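Long-range contacts in 2,5-dihydroxypyridine 5,6-dioxygenase (Pseudomonas putida KT2440, PDB 7CUP), which catalyses the iron-dependent dioxygenolytic cleavage of 2,5-dihydroxypyridine between carbons 5 and 6, giving N-formylmaleamate in the aerobic degradation of nicotinate: residues 300-305 with 316-321; 229-234 with 261-266; 69-74 with 218-223; 199-204 with 310-315; 187-192 with 288-293. One frame throughout, in Å; residues are numbered along the deposited sequence.

In the fold
Contacts 1, 2, 3 and 5 are largely buried, whereas contact 4, rich in charge, lies partly open to solvent. Contacts 1 and 2 share one antiparallel sheet, in which strand 299-303 lies between strands 263-269 and 319-323, and both reach the iron: contact 1 supplies Ser302, His318 and Asp320, contact 2 His265. Their centres are about 10 Å apart. Contacts 3 and 5 feed the second shell, Thr73 O bonding to His318 ND1 and Arg293 pairing with Asp320. The chemistry changes accordingly: strand pairing and metal bonds in 1, one backbone bond with apolar packing in 2, a salt bridge in 3, loosely spaced charges in 4, and sulfur against imidazole in 5.

Contact 1: residues 300-305 with 316-321; sequences LFSTGP and PCHLDI. With FE (Fe (III) ion), chain G.
The Phe301 ring carries Ile321 CB over one face, 3.6 Å above its plane and displaced toward the rim, while Ile321 CG2 comes to 3.5 Å from Phe301 CE1. The His318 ring has Ser302 OG at its edge, near the plane, because both donate to the same iron: Ser302 OG binds the metal at 2.3 Å, His318 NE2 at 2.2 Å and Asp320 OD1 at 2.3 Å. Ser302 OG, anti to its backbone N (chi1 179°), also donates to Leu319 O at 2.8 Å. That carbonyl also accepts from Thr303 N. The short strand segments 300-303 and 319-321 run antiparallel, their axes at 161°, Phe301 and Ile321 forming a hydrogen-bonded pair and Ser302 and Asp320 a non-hydrogen-bonded one, which puts Ser302 and Asp320 on the iron side and Phe301 and Ile321 on the other. Arg293 NE forms a salt bridge with Asp320 OD2, and His318 ND1 donates to Thr73 O. Strand 263-269, bearing the fourth protein ligand His265, flanks strand 299-303, and helix 243-253 packs on Leu319.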
# COMPACT_ATOMS: atom_id res chain seq x y z
N LEU A 300 -33.24 -17.83 19.17
CA LEU A 300 -32.98 -16.90 18.06
C LEU A 300 -34.16 -16.97 17.13
O LEU A 300 -34.40 -18.06 16.58
CB LEU A 300 -31.69 -17.30 17.33
CG LEU A 300 -31.31 -16.41 16.16
CD1 LEU A 300 -31.03 -14.98 16.62
CD2 LEU A 300 -30.10 -16.99 15.43
N PHE A 301 -34.83 -15.85 16.93
CA PHE A 301 -35.81 -15.73 15.84
C PHE A 301 -35.38 -14.62 14.91
O PHE A 301 -34.53 -13.79 15.28
CB PHE A 301 -37.23 -15.51 16.36
CG PHE A 301 -37.49 -14.21 17.06
CD1 PHE A 301 -37.06 -14.02 18.36
CD2 PHE A 301 -38.20 -13.19 16.44
CE1 PHE A 301 -37.31 -12.82 19.02
CE2 PHE A 301 -38.46 -12.01 17.10
CZ PHE A 301 -38.02 -11.83 18.39
N SER A 302 -35.99 -14.62 13.74
CA SER A 302 -35.69 -13.69 12.64
C SER A 302 -36.99 -13.16 12.04
O SER A 302 -38.07 -13.78 12.29
CB SER A 302 -34.80 -14.37 11.63
OG SER A 302 -34.53 -13.47 10.57
N THR A 303 -36.89 -12.07 11.28
CA THR A 303 -38.03 -11.40 10.61
C THR A 303 -37.69 -11.18 9.14
O THR A 303 -36.49 -11.11 8.80
CB THR A 303 -38.37 -10.08 11.30
OG1 THR A 303 -37.35 -9.13 11.02
CG2 THR A 303 -38.58 -10.26 12.79
N GLY A 304 -38.73 -11.05 8.31
CA GLY A 304 -38.64 -10.65 6.90
C GLY A 304 -38.59 -11.86 5.97
O GLY A 304 -39.45 -12.74 6.05
N PRO A 305 -37.59 -11.92 5.08
CA PRO A 305 -37.62 -12.83 3.93
C PRO A 305 -37.54 -14.31 4.34
O PRO A 305 -36.92 -14.62 5.34
CB PRO A 305 -36.38 -12.45 3.11
CG PRO A 305 -35.43 -11.81 4.12
CD PRO A 305 -36.33 -11.14 5.14
N PRO A 316 -36.35 -7.05 1.73
CA PRO A 316 -34.95 -6.92 2.13
C PRO A 316 -34.74 -6.74 3.63
O PRO A 316 -33.66 -7.03 4.11
CB PRO A 316 -34.51 -5.64 1.41
CG PRO A 316 -35.78 -4.83 1.29
CD PRO A 316 -36.86 -5.86 1.04
N CYS A 317 -35.74 -6.23 4.35
CA CYS A 317 -35.61 -5.93 5.80
C CYS A 317 -35.46 -7.23 6.61
O CYS A 317 -36.40 -8.03 6.64
CB CYS A 317 -36.79 -5.12 6.29
SG CYS A 317 -36.65 -4.64 8.02
N HIS A 318 -34.33 -7.41 7.28
CA HIS A 318 -33.98 -8.65 8.01
C HIS A 318 -33.46 -8.33 9.42
O HIS A 318 -32.45 -7.60 9.55
CB HIS A 318 -32.96 -9.43 7.19
CG HIS A 318 -32.40 -10.58 7.94
ND1 HIS A 318 -31.10 -10.62 8.36
CD2 HIS A 318 -33.00 -11.69 8.39
CE1 HIS A 318 -30.89 -11.72 9.03
NE2 HIS A 318 -32.04 -12.40 9.06
N LEU A 319 -34.11 -8.89 10.45
CA LEU A 319 -33.64 -8.81 11.86
C LEU A 319 -33.39 -10.21 12.41
O LEU A 319 -34.15 -11.13 12.07
CB LEU A 319 -34.67 -8.08 12.72
CG LEU A 319 -35.08 -6.70 12.22
CD1 LEU A 319 -36.15 -6.12 13.14
CD2 LEU A 319 -33.88 -5.75 12.14
N ASP A 320 -32.29 -10.36 13.17
CA ASP A 320 -31.97 -11.53 14.02
C ASP A 320 -32.03 -11.05 15.45
O ASP A 320 -31.40 -10.01 15.77
CB ASP A 320 -30.61 -12.14 13.68
CG ASP A 320 -30.66 -12.96 12.41
OD1 ASP A 320 -31.75 -13.40 12.07
OD2 ASP A 320 -29.62 -13.11 11.76
N ILE A 321 -32.78 -11.77 16.27
CA ILE A 321 -33.07 -11.36 17.67
C ILE A 321 -32.90 -12.57 18.58
O ILE A 321 -33.78 -13.42 18.62
CB ILE A 321 -34.49 -10.77 17.78
CG1 ILE A 321 -34.65 -9.58 16.83
CG2 ILE A 321 -34.79 -10.42 19.22
CD1 ILE A 321 -36.07 -9.04 16.74
FE FE G . -32.45 -14.30 10.07
O HOH W 1 -37.74 -7.66 8.87
O HOH W 2 -30.25 -14.80 9.57
O HOH W 3 -33.45 -14.60 7.97

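Contact 2: residues 229-234 with 261-266; sequences LEIEKG and YGISHI. With FE (Fe (III) ion), chain G.
Ile263 overlaps Ile231 at about a right angle, with its CG1 4.2 Å from Ile231 CG2, a light apolar touch. In Ile263, CG1 stands anti to the carbonyl carbon (chi1 -56°), and it also lies 3.7 Å from Gly234 O. Ile236, on strand 235-240, touches both isoleucines and extends this apolar patch.

The polar part of the contact is a backbone bond. Ile263 N donates to Gly234 O at 2.9 Å with an N-H...O angle of 175°, so the hydrogen is aimed almost straight at the acceptor. A water then bridges the same two residues, donating to Gly234 O at 2.7 Å and to Ile263 O at 2.7 Å. Gly234 O is thus met by one amide and one water.

The segments belong to different antiparallel sheets: 229-234 leaves strand 227-232 through the turn toward strand 235-240, and 261-266 enters strand 263-269. The positive phi of Gly234 favours glycine at this bend. Two residues beyond Ile263, His265 NE2 binds the iron at 2.2 Å, completing the protein ligands with Ser302, His318 and Asp320. The chemistry therefore implies a division of labour along one strand: its beginning is tied to the neighbouring sheet by a buried amide bond, a water and sparse apolar packing, while His265, two residues further along, supplies a ligand to the metal.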
# COMPACT_ATOMS: atom_id res chain seq x y z
N LEU A 229 -43.43 -7.87 21.48
CA LEU A 229 -43.92 -8.17 20.11
C LEU A 229 -45.13 -9.11 20.22
O LEU A 229 -45.01 -10.21 20.80
CB LEU A 229 -42.81 -8.83 19.29
CG LEU A 229 -41.47 -8.10 19.32
CD1 LEU A 229 -40.40 -8.95 18.68
CD2 LEU A 229 -41.60 -6.78 18.61
N GLU A 230 -46.27 -8.65 19.70
CA GLU A 230 -47.51 -9.46 19.57
C GLU A 230 -47.50 -10.02 18.15
O GLU A 230 -47.35 -9.21 17.19
CB GLU A 230 -48.74 -8.62 19.92
CG GLU A 230 -48.83 -8.29 21.40
CD GLU A 230 -49.48 -6.96 21.75
OE1 GLU A 230 -50.12 -6.34 20.85
OE2 GLU A 230 -49.35 -6.52 22.92
N ILE A 231 -47.60 -11.34 18.05
CA ILE A 231 -47.54 -12.12 16.78
C ILE A 231 -48.89 -12.81 16.57
O ILE A 231 -49.35 -13.49 17.50
CB ILE A 231 -46.37 -13.12 16.85
CG1 ILE A 231 -45.03 -12.38 16.95
CG2 ILE A 231 -46.38 -14.08 15.68
CD1 ILE A 231 -44.05 -13.06 17.87
N GLU A 232 -49.47 -12.65 15.38
CA GLU A 232 -50.73 -13.34 14.99
C GLU A 232 -50.53 -13.90 13.58
O GLU A 232 -50.11 -13.13 12.66
CB GLU A 232 -51.92 -12.38 15.08
CG GLU A 232 -52.25 -11.94 16.50
CD GLU A 232 -53.05 -10.65 16.55
OE1 GLU A 232 -53.95 -10.48 15.70
OE2 GLU A 232 -52.76 -9.80 17.42
N LYS A 233 -50.79 -15.20 13.43
CA LYS A 233 -50.75 -15.89 12.12
C LYS A 233 -49.40 -15.56 11.49
O LYS A 233 -49.39 -15.02 10.37
CB LYS A 233 -51.93 -15.45 11.25
CG LYS A 233 -53.32 -15.73 11.81
CD LYS A 233 -54.44 -15.07 11.00
CE LYS A 233 -54.54 -13.58 11.23
NZ LYS A 233 -54.97 -12.85 10.01
N GLY A 234 -48.32 -15.78 12.24
CA GLY A 234 -46.93 -15.70 11.72
C GLY A 234 -46.42 -14.29 11.50
O GLY A 234 -45.30 -14.19 10.96
N TYR A 261 -42.67 -7.74 8.72
CA TYR A 261 -43.21 -8.17 10.05
C TYR A 261 -43.35 -9.69 10.13
O TYR A 261 -43.72 -10.21 11.19
CB TYR A 261 -44.52 -7.43 10.36
CG TYR A 261 -44.36 -5.94 10.35
CD1 TYR A 261 -43.62 -5.31 11.34
CD2 TYR A 261 -44.86 -5.17 9.31
CE1 TYR A 261 -43.43 -3.94 11.32
CE2 TYR A 261 -44.66 -3.80 9.26
CZ TYR A 261 -43.94 -3.18 10.27
OH TYR A 261 -43.71 -1.84 10.24
N GLY A 262 -43.02 -10.41 9.07
CA GLY A 262 -43.17 -11.88 9.09
C GLY A 262 -42.09 -12.55 9.93
O GLY A 262 -40.91 -12.22 9.76
N ILE A 263 -42.45 -13.54 10.74
CA ILE A 263 -41.47 -14.36 11.48
C ILE A 263 -40.85 -15.35 10.50
O ILE A 263 -41.59 -16.07 9.77
CB ILE A 263 -42.08 -15.05 12.69
CG1 ILE A 263 -42.72 -14.04 13.64
CG2 ILE A 263 -41.03 -15.88 13.39
CD1 ILE A 263 -41.76 -12.99 14.22
N SER A 264 -39.51 -15.36 10.48
CA SER A 264 -38.69 -16.26 9.63
C SER A 264 -38.16 -17.39 10.52
O SER A 264 -38.96 -18.16 11.04
CB SER A 264 -37.61 -15.48 8.92
OG SER A 264 -38.13 -14.94 7.72
N HIS A 265 -36.85 -17.51 10.69
CA HIS A 265 -36.28 -18.73 11.30
C HIS A 265 -36.38 -18.61 12.82
O HIS A 265 -36.46 -17.47 13.35
CB HIS A 265 -34.89 -19.04 10.74
CG HIS A 265 -33.86 -18.00 10.98
ND1 HIS A 265 -33.17 -17.92 12.17
CD2 HIS A 265 -33.38 -17.03 10.18
CE1 HIS A 265 -32.31 -16.92 12.11
NE2 HIS A 265 -32.43 -16.35 10.90
N ILE A 266 -36.44 -19.75 13.49
CA ILE A 266 -36.64 -19.88 14.96
C ILE A 266 -35.77 -21.05 15.35
O ILE A 266 -35.75 -22.02 14.60
CB ILE A 266 -38.14 -20.07 15.28
CG1 ILE A 266 -38.77 -21.19 14.45
CG2 ILE A 266 -38.90 -18.78 15.06
CD1 ILE A 266 -40.17 -21.56 14.91
FE FE G . -32.45 -14.30 10.07
O HOH W 4 -44.28 -16.46 10.00
O HOH W 3 -33.45 -14.60 7.97
O HOH W 2 -30.25 -14.80 9.57

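Contact 3: residues 69-74 with 218-223; sequences GNDMTA and PFKNYC
Asp71 CG lies anti to its backbone N (chi1 -170°), which sets the carboxylate carbon beside Lys220 NZ; the Lys220 chain runs extended beyond CG to reach it, and Asp71 OD2 and Lys220 NZ meet at 2.7 Å in a salt bridge. The ammonium meets OD2 on its anti side, 22° out of the carboxylate plane. OD1 is held within its own loop: it accepts from Thr73 N at 2.9 Å and from Thr73 OG1 at 2.7 Å, the hydroxyl approaching from above the plane. The bond from Thr73 N makes an Asx turn, and both oxygens of Asp71 are thereby engaged. An alanine here would probably leave the Lys220 ammonium without its carboxylate mate and release the Asx turn at Thr73. Beside the bridge, Pro218, which follows a cis peptide bond, sets its CG 3.6 Å from Ala74 CB and its CB 3.8 Å from Asp71 OD2. Lys220 NZ donates also to the carbonyls of Arg284 and Gly287, and Thr73 is a neighbour of the iron ligand His318.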
# COMPACT_ATOMS: atom_id res chain seq x y z
N GLY A 69 -26.19 1.47 7.19
CA GLY A 69 -25.08 0.86 7.95
C GLY A 69 -24.31 -0.11 7.08
O GLY A 69 -24.72 -0.30 5.96
N ASN A 70 -23.27 -0.74 7.61
CA ASN A 70 -22.30 -1.53 6.81
C ASN A 70 -22.59 -3.03 6.97
O ASN A 70 -21.90 -3.84 6.35
CB ASN A 70 -20.87 -1.15 7.22
CG ASN A 70 -20.64 0.33 7.03
OD1 ASN A 70 -20.36 1.07 7.98
ND2 ASN A 70 -20.84 0.77 5.80
N ASP A 71 -23.59 -3.40 7.77
CA ASP A 71 -23.89 -4.82 8.08
C ASP A 71 -24.66 -5.40 6.90
O ASP A 71 -25.81 -5.01 6.65
CB ASP A 71 -24.60 -5.00 9.42
CG ASP A 71 -24.68 -6.46 9.85
OD1 ASP A 71 -24.95 -7.32 8.98
OD2 ASP A 71 -24.46 -6.73 11.04
N MET A 72 -24.06 -6.36 6.23
CA MET A 72 -24.62 -6.89 4.97
C MET A 72 -25.79 -7.85 5.23
O MET A 72 -26.49 -8.11 4.26
CB MET A 72 -23.52 -7.58 4.18
CG MET A 72 -22.58 -6.52 3.62
SD MET A 72 -21.57 -7.11 2.27
CE MET A 72 -22.75 -8.08 1.32
N THR A 73 -26.05 -8.25 6.47
CA THR A 73 -27.26 -9.03 6.85
C THR A 73 -28.49 -8.12 6.92
O THR A 73 -29.61 -8.66 6.94
CB THR A 73 -27.10 -9.76 8.20
OG1 THR A 73 -27.19 -8.81 9.26
CG2 THR A 73 -25.80 -10.54 8.27
N ALA A 74 -28.29 -6.80 6.97
CA ALA A 74 -29.39 -5.83 7.16
C ALA A 74 -30.32 -5.81 5.93
O ALA A 74 -31.53 -5.56 6.11
CB ALA A 74 -28.79 -4.47 7.43
N PRO A 218 -29.45 -6.10 12.89
CA PRO A 218 -28.11 -5.49 12.99
C PRO A 218 -27.90 -4.24 13.85
O PRO A 218 -26.85 -3.64 13.71
CB PRO A 218 -27.84 -5.08 11.53
CG PRO A 218 -29.20 -4.66 11.03
CD PRO A 218 -30.19 -5.61 11.70
N PHE A 219 -28.80 -3.88 14.77
CA PHE A 219 -28.63 -2.67 15.62
C PHE A 219 -27.44 -2.89 16.56
O PHE A 219 -26.78 -1.92 16.92
CB PHE A 219 -29.87 -2.30 16.43
CG PHE A 219 -31.18 -2.16 15.68
CD1 PHE A 219 -31.21 -2.03 14.31
CD2 PHE A 219 -32.38 -2.18 16.37
CE1 PHE A 219 -32.43 -1.92 13.64
CE2 PHE A 219 -33.60 -2.06 15.70
CZ PHE A 219 -33.61 -1.96 14.33
N LYS A 220 -27.21 -4.12 17.00
CA LYS A 220 -26.12 -4.48 17.95
C LYS A 220 -26.23 -3.64 19.23
O LYS A 220 -25.20 -3.11 19.67
CB LYS A 220 -24.77 -4.31 17.26
CG LYS A 220 -24.59 -5.23 16.06
CD LYS A 220 -23.56 -4.78 15.08
CE LYS A 220 -23.31 -5.85 14.05
NZ LYS A 220 -22.91 -5.25 12.76
N ASN A 221 -27.42 -3.56 19.82
CA ASN A 221 -27.68 -2.89 21.12
C ASN A 221 -28.19 -3.95 22.07
O ASN A 221 -28.90 -4.84 21.61
CB ASN A 221 -28.75 -1.79 21.02
CG ASN A 221 -28.27 -0.60 20.23
OD1 ASN A 221 -29.04 0.06 19.52
ND2 ASN A 221 -26.98 -0.32 20.36
N TYR A 222 -27.81 -3.86 23.32
CA TYR A 222 -28.52 -4.52 24.44
C TYR A 222 -29.72 -3.64 24.79
O TYR A 222 -29.51 -2.46 25.09
CB TYR A 222 -27.58 -4.70 25.63
CG TYR A 222 -26.39 -5.58 25.36
CD1 TYR A 222 -26.47 -6.95 25.46
CD2 TYR A 222 -25.14 -5.03 25.08
CE1 TYR A 222 -25.35 -7.76 25.31
CE2 TYR A 222 -24.02 -5.83 24.89
CZ TYR A 222 -24.12 -7.20 24.99
OH TYR A 222 -23.01 -7.99 24.79
N CYS A 223 -30.93 -4.18 24.76
CA CYS A 223 -32.16 -3.44 25.16
C CYS A 223 -31.99 -2.93 26.59
O CYS A 223 -31.58 -3.72 27.45
CB CYS A 223 -33.39 -4.32 25.04
SG CYS A 223 -33.77 -4.72 23.32

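Contact 4: residues 199-204 with 310-315; sequences PNEDSA and GGKRKT
Charged side chains connect two irregular loops here: 199-204, which makes a type II beta turn from Asn200 to Ser203, and 310-315, which leads toward strand 319-323. Glu201, within the turn, carries most of the contact. Electrostatically, its OE2 forms a long salt bridge with Arg313 NH1 at 4.0 Å; the oxygen lies well out of the guanidinium plane, so the charges attract without an N-H aimed at it. Asp202 OD2 and Lys312 NZ are 4.5 Å apart, opposite charges beyond salt-bridge range. In van der Waals terms, Glu201, bent at chi2 (66°), lies obliquely across the Lys312 chain, its OE2 3.6 Å from Lys312 CD and its CG 4.0 Å from that same methylene carbon. The stronger polar partners lie outside the pair: Tyr172 OH bonds to Glu201 OE1, and Arg313 NE donates to Gly304 O, which ties the arginine to the loop after strand 299-303. Water completes the link between the loops, donating to Glu201 OE2 at 3.3 Å and accepting from Arg313 NH1 at 3.0 Å.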
# COMPACT_ATOMS: atom_id res chain seq x y z
N PRO A 199 -41.54 -21.49 11.07
CA PRO A 199 -42.89 -21.91 11.43
C PRO A 199 -43.69 -22.20 10.15
O PRO A 199 -43.40 -21.62 9.09
CB PRO A 199 -43.48 -20.70 12.15
CG PRO A 199 -42.69 -19.50 11.61
CD PRO A 199 -41.31 -20.05 11.27
N ASN A 200 -44.74 -23.02 10.26
CA ASN A 200 -45.73 -23.22 9.16
C ASN A 200 -46.25 -21.85 8.71
O ASN A 200 -46.30 -20.93 9.56
CB ASN A 200 -46.83 -24.19 9.58
CG ASN A 200 -46.25 -25.55 9.92
OD1 ASN A 200 -45.18 -25.90 9.43
ND2 ASN A 200 -46.90 -26.28 10.79
N GLU A 201 -46.62 -21.72 7.43
CA GLU A 201 -47.08 -20.42 6.84
C GLU A 201 -48.31 -19.94 7.65
O GLU A 201 -49.13 -20.77 8.06
CB GLU A 201 -47.25 -20.59 5.32
CG GLU A 201 -46.80 -19.38 4.48
CD GLU A 201 -45.31 -19.01 4.46
OE1 GLU A 201 -44.50 -19.85 4.89
OE2 GLU A 201 -44.96 -17.87 4.01
N ASP A 202 -48.35 -18.65 8.01
CA ASP A 202 -49.47 -17.93 8.70
C ASP A 202 -49.91 -18.60 10.01
O ASP A 202 -51.10 -18.49 10.34
CB ASP A 202 -50.66 -17.77 7.76
CG ASP A 202 -50.25 -17.38 6.36
OD1 ASP A 202 -49.67 -16.27 6.18
OD2 ASP A 202 -50.47 -18.22 5.45
N SER A 203 -48.99 -19.17 10.78
CA SER A 203 -49.30 -20.03 11.95
C SER A 203 -48.74 -19.51 13.27
O SER A 203 -49.36 -19.81 14.29
CB SER A 203 -48.81 -21.40 11.68
OG SER A 203 -49.12 -21.73 10.34
N ALA A 204 -47.57 -18.85 13.29
CA ALA A 204 -46.92 -18.46 14.57
C ALA A 204 -47.84 -17.50 15.33
O ALA A 204 -48.39 -16.59 14.69
CB ALA A 204 -45.55 -17.86 14.34
N GLY A 310 -38.35 -21.30 0.15
CA GLY A 310 -39.56 -21.32 -0.70
C GLY A 310 -40.77 -20.65 -0.07
O GLY A 310 -41.87 -20.78 -0.64
N GLY A 311 -40.60 -19.93 1.05
CA GLY A 311 -41.64 -19.03 1.59
C GLY A 311 -41.95 -17.92 0.60
O GLY A 311 -41.19 -17.80 -0.40
N LYS A 312 -42.96 -17.10 0.89
CA LYS A 312 -43.52 -16.07 -0.04
C LYS A 312 -42.73 -14.76 0.02
O LYS A 312 -42.71 -14.02 -0.96
CB LYS A 312 -44.99 -15.82 0.28
CG LYS A 312 -45.85 -17.08 0.27
CD LYS A 312 -47.02 -17.06 1.21
CE LYS A 312 -48.16 -16.18 0.74
NZ LYS A 312 -49.42 -16.53 1.43
N ARG A 313 -42.06 -14.49 1.14
CA ARG A 313 -41.52 -13.14 1.44
C ARG A 313 -40.11 -12.97 0.85
O ARG A 313 -39.22 -13.77 1.20
CB ARG A 313 -41.60 -12.96 2.95
CG ARG A 313 -43.02 -13.11 3.50
CD ARG A 313 -43.11 -12.43 4.85
NE ARG A 313 -42.17 -13.08 5.74
CZ ARG A 313 -42.38 -14.25 6.34
NH1 ARG A 313 -43.54 -14.89 6.19
NH2 ARG A 313 -41.45 -14.77 7.11
N LYS A 314 -39.89 -11.96 0.01
CA LYS A 314 -38.52 -11.62 -0.48
C LYS A 314 -38.09 -10.22 -0.01
O LYS A 314 -37.14 -9.67 -0.59
CB LYS A 314 -38.46 -11.74 -2.01
CG LYS A 314 -39.25 -10.69 -2.78
CD LYS A 314 -38.66 -10.34 -4.16
CE LYS A 314 -38.11 -11.53 -4.93
NZ LYS A 314 -39.07 -12.67 -4.96
N THR A 315 -38.75 -9.66 1.00
CA THR A 315 -38.50 -8.28 1.52
C THR A 315 -37.05 -8.18 1.98
O THR A 315 -36.49 -9.15 2.49
CB THR A 315 -39.48 -7.93 2.65
OG1 THR A 315 -39.33 -6.55 2.97
CG2 THR A 315 -39.26 -8.76 3.89
O HOH W 5 -45.61 -14.65 4.10

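Contact 5: residues 187-192 with 288-293; sequences WDHWPS and MCMDAR
His189 and Met290 reach toward each other tip to tip, bringing Met290 SD to 3.3 Å from His189 CE1. The conformations explain the meeting. His189 CG stands anti to its backbone N (chi1 -174°), whereas the Met290 chain bends at both chi2 (-52°) and chi3 (-63°), which turns SD and then CE back past the imidazole. The sulfur lies 4.1 Å from the ring centroid in an oblique position. Met288 approaches differently: its SD is at the ring edge, 3.6 Å from His189 CE1. Two thioethers thus converge on one ring carbon. Over one face of the imidazole, Pro191 O sits 3.8 Å above the plane and over its centre.

Pro191, after a cis peptide bond, also packs its CG 3.9 Å from Met290 CB, while its carbonyl oxygen is 3.4 Å from Met290 CE. An alanine in place of Met290 would probably open a gap beside the His189 ring and Pro191 O, leaving the imidazole freer to turn.

The contact joins 187-189, one of the two edge strands of the parallel sheet within this chain, to the start of helix 290-294, where Cys289 is the N-cap. Arg293 NH1 donates to Met288 O at 2.6 Å. The chemistry implies a soft interface of sulfur against imidazole, in which dispersion and shape are likely to outweigh directed polar bonds.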
# COMPACT_ATOMS: atom_id res chain seq x y z
N TRP A 187 -23.71 -25.51 2.70
CA TRP A 187 -23.33 -24.14 3.10
C TRP A 187 -23.14 -24.16 4.61
O TRP A 187 -23.97 -24.78 5.33
CB TRP A 187 -24.35 -23.08 2.64
CG TRP A 187 -23.94 -21.68 2.99
CD1 TRP A 187 -23.31 -20.78 2.19
CD2 TRP A 187 -24.15 -21.02 4.24
NE1 TRP A 187 -23.10 -19.60 2.87
CE2 TRP A 187 -23.61 -19.72 4.13
CE3 TRP A 187 -24.80 -21.37 5.43
CZ2 TRP A 187 -23.67 -18.79 5.17
CZ3 TRP A 187 -24.82 -20.46 6.47
CH2 TRP A 187 -24.27 -19.19 6.33
N ASP A 188 -22.06 -23.56 5.10
CA ASP A 188 -21.87 -23.33 6.55
C ASP A 188 -21.01 -22.09 6.76
O ASP A 188 -20.55 -21.49 5.76
CB ASP A 188 -21.33 -24.58 7.24
CG ASP A 188 -21.78 -24.75 8.69
OD1 ASP A 188 -21.88 -23.72 9.41
OD2 ASP A 188 -21.98 -25.94 9.11
N HIS A 189 -20.89 -21.66 8.01
CA HIS A 189 -20.31 -20.35 8.38
C HIS A 189 -19.34 -20.60 9.51
O HIS A 189 -19.78 -21.09 10.55
CB HIS A 189 -21.44 -19.43 8.84
CG HIS A 189 -21.02 -18.03 9.13
ND1 HIS A 189 -21.92 -17.10 9.62
CD2 HIS A 189 -19.83 -17.41 9.05
CE1 HIS A 189 -21.29 -15.95 9.77
NE2 HIS A 189 -20.02 -16.12 9.43
N TRP A 190 -18.05 -20.36 9.27
CA TRP A 190 -17.07 -20.28 10.36
C TRP A 190 -17.03 -18.83 10.87
O TRP A 190 -16.62 -17.96 10.10
CB TRP A 190 -15.74 -20.73 9.80
CG TRP A 190 -14.59 -20.52 10.72
CD1 TRP A 190 -14.58 -20.33 12.08
CD2 TRP A 190 -13.25 -20.46 10.29
NE1 TRP A 190 -13.29 -20.18 12.51
CE2 TRP A 190 -12.46 -20.25 11.43
CE3 TRP A 190 -12.65 -20.54 9.03
CZ2 TRP A 190 -11.07 -20.17 11.36
CZ3 TRP A 190 -11.28 -20.46 8.96
CH2 TRP A 190 -10.51 -20.29 10.11
N PRO A 191 -17.50 -18.50 12.10
CA PRO A 191 -17.96 -19.43 13.13
C PRO A 191 -19.48 -19.55 13.30
O PRO A 191 -20.21 -18.66 12.86
CB PRO A 191 -17.47 -18.72 14.39
CG PRO A 191 -17.77 -17.26 14.09
CD PRO A 191 -17.64 -17.12 12.59
N SER A 192 -19.95 -20.62 13.96
CA SER A 192 -21.39 -20.85 14.24
C SER A 192 -21.52 -21.92 15.33
O SER A 192 -20.76 -21.85 16.31
CB SER A 192 -22.16 -21.16 12.97
OG SER A 192 -21.66 -22.31 12.29
N MET A 288 -20.59 -9.15 12.10
CA MET A 288 -22.06 -9.30 12.17
C MET A 288 -22.50 -9.86 13.54
O MET A 288 -23.70 -9.97 13.78
CB MET A 288 -22.50 -10.20 11.03
CG MET A 288 -22.11 -11.66 11.20
SD MET A 288 -22.77 -12.64 9.82
CE MET A 288 -22.23 -11.62 8.46
N CYS A 289 -21.58 -10.14 14.44
CA CYS A 289 -21.85 -10.62 15.82
C CYS A 289 -22.51 -12.00 15.75
O CYS A 289 -23.71 -12.19 16.10
CB CYS A 289 -22.65 -9.62 16.66
SG CYS A 289 -22.58 -10.04 18.43
N MET A 290 -21.70 -12.98 15.36
CA MET A 290 -22.07 -14.41 15.46
C MET A 290 -22.18 -14.84 16.92
O MET A 290 -22.95 -15.77 17.16
CB MET A 290 -21.08 -15.29 14.69
CG MET A 290 -21.22 -15.14 13.20
SD MET A 290 -22.93 -15.35 12.60
CE MET A 290 -23.23 -17.05 13.05
N ASP A 291 -21.49 -14.17 17.85
CA ASP A 291 -21.60 -14.46 19.30
C ASP A 291 -23.07 -14.35 19.73
O ASP A 291 -23.53 -15.23 20.47
CB ASP A 291 -20.73 -13.50 20.10
CG ASP A 291 -19.29 -13.94 20.20
OD1 ASP A 291 -18.99 -14.79 21.08
OD2 ASP A 291 -18.46 -13.42 19.43
N ALA A 292 -23.77 -13.29 19.30
CA ALA A 292 -25.16 -13.00 19.66
C ALA A 292 -26.05 -14.07 19.04
O ALA A 292 -27.01 -14.48 19.70
CB ALA A 292 -25.55 -11.61 19.19
N ARG A 293 -25.77 -14.52 17.81
CA ARG A 293 -26.65 -15.53 17.15
C ARG A 293 -26.45 -16.90 17.81
O ARG A 293 -27.42 -17.68 17.83
CB ARG A 293 -26.40 -15.62 15.65
CG ARG A 293 -26.74 -14.35 14.87
CD ARG A 293 -26.54 -14.52 13.40
NE ARG A 293 -27.05 -13.33 12.73
CZ ARG A 293 -26.40 -12.17 12.64
NH1 ARG A 293 -25.19 -12.03 13.17
NH2 ARG A 293 -26.97 -11.14 12.01